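Local coordinates for protein PT26-6P (Thermococcus sp., PDB 2WB7) that is of unknown function but is encoded by a family of euryarchaeal mobile elements and combines immunoglobulin-like and helical domains, at residues A[87-92]-A[168-173]. Sequence-based numbering, arbitrary orientation.
Sequences ITEVTA and IVKGYQ
With CG anti to the backbone N (chi1 174°), E89 runs beside K170, whose CG is instead anti to the carbonyl carbon and whose chain is fully extended to NZ. The two side chains point the same way, and OE1 of E89 lies alongside the lysine methylenes, 3.6 Å from CD of K170; NZ of K170 stays 4.1 Å from that oxygen, too far to count as a salt bridge. On the other face, CG1 of V169, anti to its own N, meets both CG2 of I87 (3.5 Å) and CG2 of V90 (3.9 Å), the three methyls forming a compact triangle, where L73 of strand 66-75 and F112 add to the apolar layer. The strands are antiparallel, joined at T91 and I168 by reciprocal in-plane hydrogen bonds, with I168 N 2.8 Å from T91 O. Further along comes a classic beta bulge: T88 and E89 both face K170, whose O accepts a 2.7 Å bond from T88 N on a lone pair and a weak one from E89 N, while K170 N returns a bond to E89 O. In this immunoglobulin-like domain, the bulge keeps the backbone paired across an extra residue, and the Glu-Lys attraction is probably modest, acting on the more open face.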
loop_
_atom_site.group_PDB
_atom_site.type_symbol
_atom_site.label_atom_id
_atom_site.label_comp_id
_atom_site.label_asym_id
_atom_site.label_seq_id
_atom_site.Cartn_x
_atom_site.Cartn_y
_atom_site.Cartn_z
ATOM N N ILE A 87 -17.663 -24.668 -30.334
ATOM C CA ILE A 87 -17.978 -23.650 -29.331
ATOM C C ILE A 87 -18.351 -22.355 -30.035
ATOM O O ILE A 87 -17.548 -21.791 -30.781
ATOM C CB ILE A 87 -16.823 -23.441 -28.349
ATOM C CG1 ILE A 87 -16.305 -24.787 -27.868
ATOM C CG2 ILE A 87 -17.289 -22.649 -27.159
ATOM C CD1 ILE A 87 -15.142 -24.659 -26.929
ATOM N N THR A 88 -19.580 -21.897 -29.825
ATOM C CA THR A 88 -20.082 -20.759 -30.592
ATOM C C THR A 88 -19.924 -19.446 -29.858
ATOM O O THR A 88 -19.833 -18.373 -30.478
ATOM C CB THR A 88 -21.557 -20.913 -30.933
ATOM O OG1 THR A 88 -21.811 -22.269 -31.308
ATOM C CG2 THR A 88 -21.920 -19.988 -32.095
ATOM N N GLU A 89 -19.897 -19.534 -28.534
ATOM C CA GLU A 89 -19.820 -18.340 -27.728
ATOM C C GLU A 89 -19.536 -18.678 -26.285
ATOM O O GLU A 89 -20.290 -19.408 -25.653
ATOM C CB GLU A 89 -21.138 -17.574 -27.815
ATOM C CG GLU A 89 -21.210 -16.385 -26.889
ATOM C CD GLU A 89 -22.635 -16.024 -26.522
ATOM O OE1 GLU A 89 -23.217 -16.724 -25.661
ATOM O OE2 GLU A 89 -23.168 -15.038 -27.085
ATOM N N VAL A 90 -18.433 -18.148 -25.767
ATOM C CA VAL A 90 -18.177 -18.205 -24.338
ATOM C C VAL A 90 -18.314 -16.807 -23.752
ATOM O O VAL A 90 -17.889 -15.807 -24.345
ATOM C CB VAL A 90 -16.796 -18.787 -24.008
ATOM C CG1 VAL A 90 -16.589 -18.841 -22.490
ATOM C CG2 VAL A 90 -16.641 -20.168 -24.628
ATOM N N THR A 91 -18.936 -16.753 -22.585
ATOM C CA THR A 91 -19.229 -15.505 -21.925
ATOM C C THR A 91 -18.857 -15.617 -20.457
ATOM O O THR A 91 -19.307 -16.530 -19.767
ATOM C CB THR A 91 -20.727 -15.175 -22.051
ATOM O OG1 THR A 91 -20.991 -14.678 -23.364
ATOM C CG2 THR A 91 -21.155 -14.144 -21.022
ATOM N N ALA A 92 -18.024 -14.695 -19.982
ATOM C CA ALA A 92 -17.719 -14.627 -18.556
ATOM C C ALA A 92 -17.936 -13.224 -17.971
ATOM O O ALA A 92 -17.806 -12.202 -18.659
ATOM C CB ALA A 92 -16.307 -15.127 -18.279
ATOM N N ILE A 168 -20.337 -19.047 -19.227
ATOM C CA ILE A 168 -21.371 -19.706 -20.003
ATOM C C ILE A 168 -20.826 -20.112 -21.359
ATOM O O ILE A 168 -20.361 -19.274 -22.129
ATOM C CB ILE A 168 -22.609 -18.819 -20.157
ATOM C CG1 ILE A 168 -23.203 -18.544 -18.773
ATOM C CG2 ILE A 168 -23.633 -19.481 -21.076
ATOM C CD1 ILE A 168 -24.543 -17.805 -18.787
ATOM N N VAL A 169 -20.864 -21.415 -21.624
ATOM C CA VAL A 169 -20.392 -21.944 -22.892
ATOM C C VAL A 169 -21.572 -22.442 -23.717
ATOM O O VAL A 169 -22.447 -23.163 -23.217
ATOM C CB VAL A 169 -19.362 -23.087 -22.707
ATOM C CG1 VAL A 169 -18.658 -23.403 -24.039
ATOM C CG2 VAL A 169 -18.362 -22.732 -21.612
ATOM N N LYS A 170 -21.573 -22.059 -24.985
ATOM C CA LYS A 170 -22.633 -22.439 -25.889
ATOM C C LYS A 170 -22.051 -22.956 -27.194
ATOM O O LYS A 170 -20.966 -22.540 -27.621
ATOM C CB LYS A 170 -23.542 -21.244 -26.156
ATOM C CG LYS A 170 -24.288 -20.771 -24.928
ATOM C CD LYS A 170 -25.259 -19.652 -25.275
ATOM C CE LYS A 170 -25.977 -19.165 -24.025
ATOM N NZ LYS A 170 -26.903 -18.027 -24.322
ATOM N N GLY A 171 -22.786 -23.867 -27.821
ATOM C CA GLY A 171 -22.392 -24.447 -29.092
ATOM C C GLY A 171 -23.104 -25.765 -29.291
ATOM O O GLY A 171 -24.085 -26.056 -28.594
ATOM N N TYR A 172 -22.607 -26.578 -30.221
ATOM C CA TYR A 172 -23.259 -27.844 -30.535
ATOM C C TYR A 172 -22.294 -28.978 -30.837
ATOM O O TYR A 172 -21.208 -28.756 -31.382
ATOM C CB TYR A 172 -24.167 -27.658 -31.736
ATOM C CG TYR A 172 -23.412 -27.309 -32.999
ATOM C CD1 TYR A 172 -22.841 -28.300 -33.787
ATOM C CD2 TYR A 172 -23.273 -25.991 -33.400
ATOM C CE1 TYR A 172 -22.162 -27.986 -34.941
ATOM C CE2 TYR A 172 -22.595 -25.668 -34.554
ATOM C CZ TYR A 172 -22.043 -26.666 -35.324
ATOM O OH TYR A 172 -21.359 -26.347 -36.479
ATOM N N GLN A 173 -22.706 -30.200 -30.504
ATOM C CA GLN A 173 -21.929 -31.377 -30.865
ATOM C C GLN A 173 -22.472 -32.051 -32.119
ATOM O O GLN A 173 -23.690 -32.193 -32.288
ATOM C CB GLN A 173 -21.879 -32.390 -29.728
ATOM C CG GLN A 173 -20.846 -33.464 -29.970
ATOM C CD GLN A 173 -20.629 -34.334 -28.762
ATOM O OE1 GLN A 173 -21.368 -34.242 -27.780
ATOM N NE2 GLN A 173 -19.613 -35.200 -28.823
#